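PDB 3I7T: putative uncharacterized protein from Mycobacterium tuberculosis, which is of unknown function but belongs to the RidA (YjgF/YER057c/UK114) family, whose homotrimeric members include enamine/imine deaminases. Local coordinates for residues Val29-Thr35 with Val112-Ala118; Leu63-Thr69 with Phe90-Val96; Arg70-Ile76 with Thr97-Val102; Ser3-Ser9 with Ser20-Gly26. Residues are numbered along the deposited sequence.

Contact 1: Val29-Thr35 with Val112-Ala118; sequences VVVAGTT and VEIEADA
Val112-Ala118 runs antiparallel to Val29-Thr35, extended apart from a bulge at Ala32-Gly33, the axes 4.2 Å apart at 159°. Val112 opens the pairing without a bridge. Glu113, all-trans through chi2, lies over Thr35 and Gly33, its OE2 3.3 Å from Gly33 CA; a CB on Gly33 would collide with this carboxylate, so glycine suits the place. Ile114 forms a hydrogen-bonded pair with Thr34 (Thr34 N to Ile114 O 2.7 Å, Ile114 N to Thr34 O 2.8 Å). At Glu115 the register slips by one residue in that beta bulge, where Thr34 OG1 (chi1 m) bonds Ala32 O at 2.9 Å. Glu115 pairs with Arg70 of its own chain and with Arg70 and Ser98 of the second subunit. Ala116 accepts from Val31 (Val31 N to Ala116 O 2.9 Å), and its small CB lies 4.3 Å from Val31 CB. Asp117, opposite Val30 in a non-hydrogen-bonded pair, makes a salt bridge to Arg68 of the second subunit. Ala118 closes with Val29 (Val29 N to Ala118 O 3.1 Å, Ala118 N to Val29 O 2.8 Å). These are central strands of the YjgF-type sheet: Val31, Thr34 and Ile114 pack on helix 41-58, while strands 22-25 and 66-73 flank the pair.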
# COMPACT_ATOMS: atom_id res chain seq x y z
N VAL A 29 12.74 0.04 7.11
CA VAL A 29 12.02 -1.00 7.87
C VAL A 29 10.56 -1.01 7.41
O VAL A 29 9.87 0.02 7.47
CB VAL A 29 12.09 -0.76 9.38
CG1 VAL A 29 11.37 -1.85 10.13
CG2 VAL A 29 13.56 -0.69 9.84
N VAL A 30 10.10 -2.15 6.90
CA VAL A 30 8.68 -2.33 6.61
C VAL A 30 8.00 -3.24 7.62
O VAL A 30 8.58 -4.21 8.09
CB VAL A 30 8.43 -2.85 5.17
CG1 VAL A 30 8.94 -1.83 4.18
CG2 VAL A 30 9.10 -4.18 4.96
N VAL A 31 6.77 -2.90 7.98
CA VAL A 31 6.00 -3.63 8.95
C VAL A 31 4.73 -4.20 8.28
O VAL A 31 4.04 -3.51 7.51
CB VAL A 31 5.66 -2.74 10.17
CG1 VAL A 31 4.97 -3.53 11.30
CG2 VAL A 31 6.95 -2.10 10.71
N ALA A 32 4.46 -5.47 8.58
CA ALA A 32 3.27 -6.17 8.09
C ALA A 32 1.98 -5.48 8.50
O ALA A 32 1.95 -4.73 9.48
CB ALA A 32 3.27 -7.62 8.63
N GLY A 33 0.90 -5.74 7.76
CA GLY A 33 -0.44 -5.37 8.22
C GLY A 33 -0.59 -5.92 9.63
O GLY A 33 -0.33 -7.11 9.88
N THR A 34 -1.01 -5.06 10.55
CA THR A 34 -1.12 -5.46 11.94
C THR A 34 -2.51 -5.23 12.49
O THR A 34 -3.03 -4.13 12.40
CB THR A 34 -0.15 -4.65 12.80
OG1 THR A 34 1.16 -4.77 12.25
CG2 THR A 34 -0.17 -5.16 14.24
N THR A 35 -3.08 -6.25 13.12
CA THR A 35 -4.36 -6.06 13.79
C THR A 35 -4.16 -6.06 15.30
O THR A 35 -3.05 -6.30 15.81
CB THR A 35 -5.37 -7.15 13.42
OG1 THR A 35 -4.83 -8.42 13.79
CG2 THR A 35 -5.66 -7.13 11.92
N VAL A 112 -9.90 -3.22 12.43
CA VAL A 112 -8.88 -2.29 11.94
C VAL A 112 -7.58 -3.05 11.71
O VAL A 112 -7.23 -3.94 12.48
CB VAL A 112 -8.68 -1.07 12.90
CG1 VAL A 112 -8.31 -1.51 14.29
CG2 VAL A 112 -7.61 -0.14 12.35
N GLU A 113 -6.89 -2.73 10.62
CA GLU A 113 -5.55 -3.25 10.39
C GLU A 113 -4.64 -2.10 9.96
O GLU A 113 -5.05 -1.24 9.19
CB GLU A 113 -5.57 -4.35 9.33
CG GLU A 113 -4.19 -4.93 8.99
CD GLU A 113 -4.30 -6.27 8.29
OE1 GLU A 113 -5.37 -6.91 8.41
OE2 GLU A 113 -3.35 -6.69 7.61
N ILE A 114 -3.42 -2.08 10.48
CA ILE A 114 -2.48 -0.99 10.18
C ILE A 114 -1.15 -1.50 9.65
O ILE A 114 -0.55 -2.41 10.23
CB ILE A 114 -2.27 -0.12 11.44
CG1 ILE A 114 -3.64 0.29 11.99
CG2 ILE A 114 -1.33 1.07 11.14
CD1 ILE A 114 -3.61 1.14 13.24
N GLU A 115 -0.69 -0.92 8.55
CA GLU A 115 0.67 -1.12 8.06
C GLU A 115 1.54 0.08 8.39
O GLU A 115 1.04 1.18 8.62
CB GLU A 115 0.64 -1.27 6.54
CG GLU A 115 -0.15 -2.44 6.05
CD GLU A 115 -0.26 -2.42 4.53
OE1 GLU A 115 0.12 -1.40 3.92
OE2 GLU A 115 -0.72 -3.41 3.94
N ALA A 116 2.85 -0.11 8.35
CA ALA A 116 3.75 1.02 8.52
C ALA A 116 5.03 0.85 7.71
O ALA A 116 5.52 -0.28 7.53
CB ALA A 116 4.07 1.21 10.00
N ASP A 117 5.55 1.97 7.20
CA ASP A 117 6.87 2.02 6.60
C ASP A 117 7.69 3.00 7.41
O ASP A 117 7.19 4.07 7.80
CB ASP A 117 6.82 2.49 5.14
CG ASP A 117 6.05 1.54 4.27
OD1 ASP A 117 6.46 0.37 4.18
OD2 ASP A 117 5.04 1.96 3.67
N ALA A 118 8.94 2.65 7.66
CA ALA A 118 9.82 3.50 8.44
C ALA A 118 11.14 3.67 7.71
O ALA A 118 11.52 2.83 6.89
CB ALA A 118 10.04 2.92 9.83

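Contact 2: Leu63-Thr69 with Phe90-Val96; sequences LADVVRT and FGKIRPV
The return from helix 79-90 toward strand 99-101, in the beta-alpha-beta unit of this fold, docks on the start of strand 66-73. Leu63-Asp65 form a 3-10 turn, closed by Val66 N to Leu63 O at 3.0 Å, and the strand begins at Val66, kinked at Val67 (phi/psi -107/-22) by a classic beta bulge, Val67 and Arg68 both facing Asp117. Gly91-Ile93 keep helical angles, and Arg94 (58/62) turns the chain into Pro95. Phe90 (chi1 m) brings its ring to Leu63, CZ 3.6 Å from CD2, and to Val66, CE1 3.9 Å from CB. Ile93 fits beside the turn, CD1 4.1 Å from Leu63 CB. Apolar residues suit this burial, with Leu49 and Leu56 of helix 41-58 covering Phe90 and Val66. Pro95 CB lies 3.8 Å from Val66 CG1; lacking an NH, proline hands the pairing to Val96: Val96 N to Val67 O is 3.0 Å, Thr69 N to Val96 O 2.9 Å. In this single bridge Arg68 (chi1 t) lays its guanidinium over Val96 CG2 and reaches Asp117 of the third subunit.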
# COMPACT_ATOMS: atom_id res chain seq x y z
N LEU A 63 8.78 4.58 16.62
CA LEU A 63 7.68 5.29 15.94
C LEU A 63 8.14 6.56 15.24
O LEU A 63 7.59 6.94 14.21
CB LEU A 63 6.57 5.61 16.93
CG LEU A 63 5.87 4.35 17.42
CD1 LEU A 63 4.94 4.67 18.59
CD2 LEU A 63 5.10 3.72 16.26
N ALA A 64 9.13 7.25 15.81
CA ALA A 64 9.67 8.48 15.21
C ALA A 64 10.32 8.25 13.84
O ALA A 64 10.64 9.20 13.12
CB ALA A 64 10.68 9.12 16.16
N ASP A 65 10.53 6.99 13.48
CA ASP A 65 11.12 6.68 12.16
C ASP A 65 10.05 6.43 11.09
O ASP A 65 10.36 6.39 9.89
CB ASP A 65 12.05 5.47 12.24
CG ASP A 65 13.27 5.72 13.08
OD1 ASP A 65 13.89 6.79 12.92
OD2 ASP A 65 13.61 4.84 13.89
N VAL A 66 8.81 6.25 11.53
CA VAL A 66 7.70 5.92 10.64
C VAL A 66 7.37 7.09 9.67
O VAL A 66 7.16 8.22 10.11
CB VAL A 66 6.46 5.50 11.47
CG1 VAL A 66 5.21 5.41 10.58
CG2 VAL A 66 6.74 4.20 12.21
N VAL A 67 7.38 6.81 8.37
CA VAL A 67 7.11 7.86 7.39
C VAL A 67 5.73 7.67 6.78
O VAL A 67 5.15 8.62 6.23
CB VAL A 67 8.17 7.89 6.24
CG1 VAL A 67 9.57 8.30 6.78
CG2 VAL A 67 8.23 6.56 5.50
N ARG A 68 5.23 6.44 6.85
CA ARG A 68 3.89 6.14 6.33
C ARG A 68 3.15 5.10 7.17
O ARG A 68 3.72 4.08 7.57
CB ARG A 68 3.96 5.64 4.87
CG ARG A 68 2.56 5.23 4.35
CD ARG A 68 2.55 4.50 2.99
NE ARG A 68 3.14 5.24 1.87
CZ ARG A 68 2.49 6.12 1.11
NH1 ARG A 68 1.22 6.45 1.36
NH2 ARG A 68 3.11 6.71 0.10
N THR A 69 1.87 5.37 7.43
CA THR A 69 0.95 4.34 7.91
C THR A 69 -0.17 4.17 6.89
O THR A 69 -0.43 5.05 6.06
CB THR A 69 0.34 4.66 9.28
OG1 THR A 69 -0.31 5.94 9.22
CG2 THR A 69 1.41 4.69 10.38
N PHE A 90 1.03 9.71 16.91
CA PHE A 90 1.82 10.37 15.87
C PHE A 90 1.62 11.88 15.71
O PHE A 90 1.95 12.44 14.67
CB PHE A 90 1.55 9.72 14.51
CG PHE A 90 2.07 8.31 14.38
CD1 PHE A 90 3.43 8.06 14.27
CD2 PHE A 90 1.18 7.24 14.32
CE1 PHE A 90 3.91 6.76 14.11
CE2 PHE A 90 1.63 5.95 14.17
CZ PHE A 90 3.02 5.70 14.06
N GLY A 91 1.10 12.55 16.74
CA GLY A 91 0.86 13.98 16.67
C GLY A 91 2.08 14.81 16.34
O GLY A 91 1.98 15.80 15.60
N LYS A 92 3.23 14.43 16.88
CA LYS A 92 4.47 15.16 16.58
C LYS A 92 5.13 14.62 15.31
O LYS A 92 5.56 15.38 14.44
CB LYS A 92 5.46 15.04 17.74
CG LYS A 92 4.83 15.16 19.11
CD LYS A 92 5.67 14.48 20.20
CE LYS A 92 5.66 12.94 20.07
NZ LYS A 92 6.62 12.43 19.06
N ILE A 93 5.18 13.30 15.21
CA ILE A 93 5.86 12.61 14.12
C ILE A 93 5.19 12.85 12.75
O ILE A 93 5.86 13.24 11.77
CB ILE A 93 5.95 11.11 14.44
CG1 ILE A 93 6.73 10.92 15.76
CG2 ILE A 93 6.57 10.35 13.27
CD1 ILE A 93 6.29 9.69 16.61
N ARG A 94 3.91 12.60 12.70
CA ARG A 94 3.09 12.92 11.56
C ARG A 94 3.56 12.25 10.26
O ARG A 94 3.91 12.92 9.33
CB ARG A 94 3.05 14.41 11.36
CG ARG A 94 2.02 15.02 12.05
CD ARG A 94 2.43 16.30 12.49
N PRO A 95 3.56 10.94 10.23
CA PRO A 95 3.82 10.26 8.98
C PRO A 95 2.64 10.57 8.06
O PRO A 95 1.64 11.12 8.52
CB PRO A 95 3.78 8.78 9.40
CG PRO A 95 2.72 8.75 10.49
CD PRO A 95 2.92 10.06 11.23
N VAL A 96 2.75 10.26 6.77
CA VAL A 96 1.56 10.31 5.91
C VAL A 96 0.67 9.11 6.23
O VAL A 96 1.17 8.10 6.74
CB VAL A 96 1.94 10.31 4.42
CG1 VAL A 96 3.04 11.36 4.16
CG2 VAL A 96 2.38 8.89 3.98

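Contact 3: Arg70-Ile76 with Thr97-Val102; sequences RIYVTDI and TSMVEV
Strands 70-73 and 99-101 run parallel, their axes 4.8 Å apart at 23°, with Ile71 opposite Met99, Tyr72 opposite Val100 and Val73 opposite Glu101. The backbones zip together through Ile71 N to Ser98 O (2.9 Å), Val100 N to Ile71 O (3.0 Å), Val73 N to Val100 O (3.0 Å) and Val102 N to Val73 O (2.9 Å). On one face the Met99 chain (chi1 t, chi2 t, chi3 m) drops between Ile71 and Val73: its CG lies 4.0 Å from Ile71 CG2 and 4.2 Å from Val73 CG2, and Ile71 CD1 sits 3.8 Å from Thr97 CG2. This is the beta-alpha-beta crossover of the fold, and helix 79-90 covers that face, Val82 meeting Ile71 and Trp79 meeting Met99. On the other face the Tyr72 ring (chi1 m) meets two valine bumps, its CD1 3.8 Å from Val100 CG2 and 3.9 Å from Val102 CG1. Past the strand, Thr74-Ile76 curl back so that Ile76, with CG1 4.1 Å from Met99 SD and CD1 3.4 Å from Met99 O, plugs the end of the groove. Glu101 reaches into this turn, accepting Ile76 N at OE1 over a very short 2.5 Å, while a water joins Thr74 O (2.9 Å) to Val102 O (3.0 Å).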
# COMPACT_ATOMS: atom_id res chain seq x y z
N ARG A 70 -0.84 3.02 6.93
CA ARG A 70 -1.99 2.78 6.07
C ARG A 70 -2.96 2.02 6.93
O ARG A 70 -2.57 1.03 7.56
CB ARG A 70 -1.60 1.96 4.84
CG ARG A 70 -2.75 1.70 3.87
CD ARG A 70 -2.26 1.04 2.56
NE ARG A 70 -1.47 1.98 1.76
CZ ARG A 70 -0.15 1.94 1.63
NH1 ARG A 70 0.46 2.84 0.89
NH2 ARG A 70 0.56 0.99 2.23
N ILE A 71 -4.20 2.51 6.97
CA ILE A 71 -5.21 2.01 7.88
C ILE A 71 -6.42 1.46 7.13
O ILE A 71 -7.05 2.18 6.37
CB ILE A 71 -5.69 3.13 8.84
CG1 ILE A 71 -4.50 3.76 9.58
CG2 ILE A 71 -6.75 2.60 9.82
CD1 ILE A 71 -4.87 4.99 10.35
N TYR A 72 -6.70 0.17 7.32
CA TYR A 72 -7.92 -0.45 6.83
C TYR A 72 -8.91 -0.60 7.96
O TYR A 72 -8.59 -1.18 8.99
CB TYR A 72 -7.62 -1.84 6.26
CG TYR A 72 -6.47 -1.87 5.29
CD1 TYR A 72 -6.66 -1.52 3.96
CD2 TYR A 72 -5.20 -2.26 5.68
CE1 TYR A 72 -5.62 -1.53 3.05
CE2 TYR A 72 -4.14 -2.28 4.78
CZ TYR A 72 -4.36 -1.92 3.46
OH TYR A 72 -3.32 -1.93 2.54
N VAL A 73 -10.13 -0.12 7.75
CA VAL A 73 -11.18 -0.25 8.74
C VAL A 73 -12.41 -0.92 8.14
O VAL A 73 -12.65 -0.84 6.93
CB VAL A 73 -11.56 1.10 9.36
CG1 VAL A 73 -10.44 1.62 10.22
CG2 VAL A 73 -11.96 2.11 8.26
N THR A 74 -13.19 -1.60 8.98
CA THR A 74 -14.40 -2.21 8.47
C THR A 74 -15.58 -1.23 8.51
O THR A 74 -16.59 -1.45 7.86
CB THR A 74 -14.75 -3.57 9.17
OG1 THR A 74 -14.91 -3.39 10.58
CG2 THR A 74 -13.65 -4.61 8.89
N ASP A 75 -15.45 -0.15 9.26
CA ASP A 75 -16.49 0.87 9.28
C ASP A 75 -15.88 2.26 9.34
O ASP A 75 -15.53 2.75 10.42
CB ASP A 75 -17.43 0.68 10.46
CG ASP A 75 -18.54 1.71 10.49
OD1 ASP A 75 -18.44 2.69 9.71
OD2 ASP A 75 -19.50 1.54 11.27
N ILE A 76 -15.73 2.88 8.17
CA ILE A 76 -15.02 4.15 8.09
C ILE A 76 -15.83 5.30 8.74
O ILE A 76 -15.30 6.39 8.96
CB ILE A 76 -14.60 4.51 6.63
CG1 ILE A 76 -13.38 5.45 6.64
CG2 ILE A 76 -15.78 5.08 5.84
CD1 ILE A 76 -12.63 5.44 5.36
N THR A 97 -0.64 9.21 6.01
CA THR A 97 -1.48 8.01 6.10
C THR A 97 -2.52 7.97 5.01
O THR A 97 -2.69 8.91 4.25
CB THR A 97 -2.43 7.95 7.33
OG1 THR A 97 -2.28 9.08 8.19
CG2 THR A 97 -2.31 6.65 8.06
N SER A 98 -3.24 6.85 5.02
CA SER A 98 -4.48 6.69 4.27
C SER A 98 -5.40 5.89 5.15
O SER A 98 -4.93 5.12 5.97
CB SER A 98 -4.23 5.95 2.96
OG SER A 98 -3.16 6.57 2.28
N MET A 99 -6.70 6.06 4.98
CA MET A 99 -7.66 5.22 5.69
C MET A 99 -8.74 4.85 4.72
O MET A 99 -9.41 5.72 4.17
CB MET A 99 -8.27 5.98 6.87
CG MET A 99 -9.11 5.12 7.79
SD MET A 99 -10.06 6.08 9.01
CE MET A 99 -8.73 6.73 10.00
N VAL A 100 -8.94 3.56 4.50
CA VAL A 100 -10.02 3.13 3.62
C VAL A 100 -10.83 2.02 4.24
O VAL A 100 -10.34 1.23 5.04
CB VAL A 100 -9.54 2.63 2.26
CG1 VAL A 100 -8.84 3.75 1.48
CG2 VAL A 100 -8.64 1.40 2.44
N GLU A 101 -12.09 1.94 3.83
CA GLU A 101 -12.93 0.91 4.35
C GLU A 101 -12.83 -0.34 3.48
O GLU A 101 -12.91 -0.26 2.25
CB GLU A 101 -14.36 1.40 4.41
CG GLU A 101 -15.26 0.52 5.20
CD GLU A 101 -16.63 1.13 5.31
OE1 GLU A 101 -16.79 2.10 6.08
OE2 GLU A 101 -17.53 0.65 4.60
N VAL A 102 -12.66 -1.50 4.12
CA VAL A 102 -12.68 -2.77 3.40
C VAL A 102 -13.90 -3.62 3.82
O VAL A 102 -14.48 -3.39 4.88
CB VAL A 102 -11.37 -3.57 3.61
CG1 VAL A 102 -10.21 -2.83 2.96
CG2 VAL A 102 -11.11 -3.79 5.10
O HOH W 1 -17.27 -3.46 5.93

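Contact 4: Ser3-Ser9 with Ser20-Gly26; sequences SRTMVSS and SRAVRIG
Two short antiparallel strands, 4-7 and 22-25, lie 4.7 Å apart at 166°. Thr5 and Arg24 form a hydrogen-bonded pair (Thr5 N to Arg24 O 3.0 Å, Arg24 N to Thr5 O 2.9 Å), and Met6 faces Val23 without such bonds. Arg4, trans from chi1 to chi3, stretches along the face shared with Met6 and Val23, laying its guanidinium over Val23 CG1 (3.5 Å from NE) before bonding Val66 O of the second subunit. Val23 (t) turns CG1 to Arg4 and CG2 to Met6 (m, t, m), 4.0 Å from its CG. On the other face Val7 (t) meets Ala22, CB to CB 4.1 Å, a small residue under helix 41-58. Thr5 (p) has OG1 3.6 Å from Arg24 CB. Arg21 folds back through three m rotamers to Thr34. Val7 N bonds Ala22 O (2.8 Å), and Val7 O takes Arg21 N (2.8 Å) and, weakly, Ala22 N (3.4 Å): a classic beta bulge in the edge pair of this chain's YjgF-type sheet, its strands joined through helix 12-17.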
# COMPACT_ATOMS: atom_id res chain seq x y z
N SER A 3 22.54 -6.06 4.06
CA SER A 3 22.27 -7.05 5.15
C SER A 3 20.84 -6.98 5.72
O SER A 3 20.39 -5.94 6.21
CB SER A 3 23.29 -6.90 6.27
OG SER A 3 23.10 -7.93 7.23
N ARG A 4 20.15 -8.12 5.68
CA ARG A 4 18.72 -8.18 5.96
C ARG A 4 18.40 -8.80 7.33
O ARG A 4 18.92 -9.85 7.67
CB ARG A 4 18.01 -8.94 4.85
CG ARG A 4 16.47 -9.09 4.98
CD ARG A 4 15.90 -9.72 3.71
NE ARG A 4 14.50 -10.12 3.84
CZ ARG A 4 13.64 -10.10 2.83
NH1 ARG A 4 12.38 -10.47 3.02
NH2 ARG A 4 14.04 -9.72 1.62
N THR A 5 17.53 -8.14 8.09
CA THR A 5 17.08 -8.68 9.36
C THR A 5 15.56 -8.73 9.38
O THR A 5 14.89 -7.87 8.81
CB THR A 5 17.61 -7.87 10.58
OG1 THR A 5 17.49 -6.47 10.31
CG2 THR A 5 19.07 -8.15 10.83
N MET A 6 15.03 -9.74 10.06
CA MET A 6 13.60 -9.98 10.08
C MET A 6 13.10 -10.26 11.48
O MET A 6 13.80 -10.86 12.31
CB MET A 6 13.25 -11.14 9.16
CG MET A 6 13.82 -10.95 7.78
SD MET A 6 13.35 -12.23 6.60
CE MET A 6 13.85 -13.73 7.45
N VAL A 7 11.87 -9.83 11.74
CA VAL A 7 11.26 -9.98 13.03
C VAL A 7 10.04 -10.89 12.87
O VAL A 7 9.21 -10.69 11.99
CB VAL A 7 10.81 -8.61 13.59
CG1 VAL A 7 10.05 -8.77 14.93
CG2 VAL A 7 12.02 -7.66 13.73
N SER A 8 9.96 -11.89 13.74
CA SER A 8 8.84 -12.82 13.76
C SER A 8 8.18 -12.76 15.14
O SER A 8 8.84 -12.47 16.13
CB SER A 8 9.35 -14.24 13.53
OG SER A 8 8.42 -15.19 14.04
N SER A 9 6.87 -13.01 15.21
CA SER A 9 6.18 -13.02 16.50
C SER A 9 5.93 -14.46 16.95
O SER A 9 5.44 -14.70 18.06
CB SER A 9 4.87 -12.26 16.42
OG SER A 9 4.00 -12.87 15.48
N SER A 20 7.02 -12.07 7.56
CA SER A 20 7.61 -11.54 8.78
C SER A 20 6.79 -10.38 9.31
O SER A 20 6.10 -9.70 8.57
CB SER A 20 9.03 -11.04 8.52
OG SER A 20 9.90 -12.09 8.16
N ARG A 21 6.89 -10.14 10.61
CA ARG A 21 6.25 -8.98 11.21
C ARG A 21 6.93 -7.70 10.70
O ARG A 21 6.25 -6.73 10.37
CB ARG A 21 6.34 -9.07 12.74
CG ARG A 21 5.37 -10.06 13.37
CD ARG A 21 3.96 -9.49 13.37
NE ARG A 21 3.96 -8.13 13.88
CZ ARG A 21 3.17 -7.15 13.43
NH1 ARG A 21 2.31 -7.39 12.46
NH2 ARG A 21 3.26 -5.93 13.96
N ALA A 22 8.26 -7.71 10.64
CA ALA A 22 9.03 -6.58 10.12
C ALA A 22 10.29 -7.05 9.40
O ALA A 22 10.88 -8.07 9.76
CB ALA A 22 9.40 -5.63 11.23
N VAL A 23 10.70 -6.29 8.39
CA VAL A 23 11.96 -6.54 7.72
C VAL A 23 12.71 -5.23 7.59
O VAL A 23 12.11 -4.21 7.28
CB VAL A 23 11.74 -7.18 6.32
CG1 VAL A 23 13.08 -7.40 5.59
CG2 VAL A 23 11.01 -8.49 6.48
N ARG A 24 14.02 -5.27 7.87
CA ARG A 24 14.92 -4.13 7.71
C ARG A 24 16.07 -4.47 6.73
O ARG A 24 16.69 -5.52 6.87
CB ARG A 24 15.50 -3.71 9.09
CG ARG A 24 16.67 -2.70 8.99
CD ARG A 24 17.21 -2.28 10.36
NE ARG A 24 18.07 -1.09 10.28
CZ ARG A 24 18.23 -0.22 11.27
NH1 ARG A 24 17.59 -0.40 12.43
NH2 ARG A 24 19.01 0.84 11.12
N ILE A 25 16.29 -3.63 5.72
CA ILE A 25 17.53 -3.66 4.92
C ILE A 25 17.92 -2.22 4.66
O ILE A 25 17.09 -1.41 4.31
CB ILE A 25 17.38 -4.28 3.51
CG1 ILE A 25 16.08 -5.03 3.35
CG2 ILE A 25 18.65 -5.04 3.07
CD1 ILE A 25 15.01 -4.12 2.81
N GLY A 26 19.19 -1.90 4.80
CA GLY A 26 19.55 -0.49 4.79
C GLY A 26 18.75 0.27 5.85
O GLY A 26 18.54 -0.20 6.96

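All four contacts share one mixed sheet. Contact 1 is its middle, centred about 3 Å from the chain's centre, and touches the other three. Contact 4 joins it through Ala32 N to Arg21 O (2.8 Å); contact 2 through Val67 N to Asp117 O (2.8 Å); contact 3 through Glu113 N to Tyr72 O (2.8 Å) and the salt bridge Glu115 OE1 to Arg70 NH2 (3.0 Å). Contacts 2 and 3 divide strand 66-73, centres about 17 Å apart, whereas those of contacts 3 and 4 lie about 25 Å apart across the chain's centre. In the homotrimer, contact 1 meets contacts 2 and 3 of a neighbouring subunit, and contact 4 its contact 2; in this family such interfaces typically hold the ligand clefts.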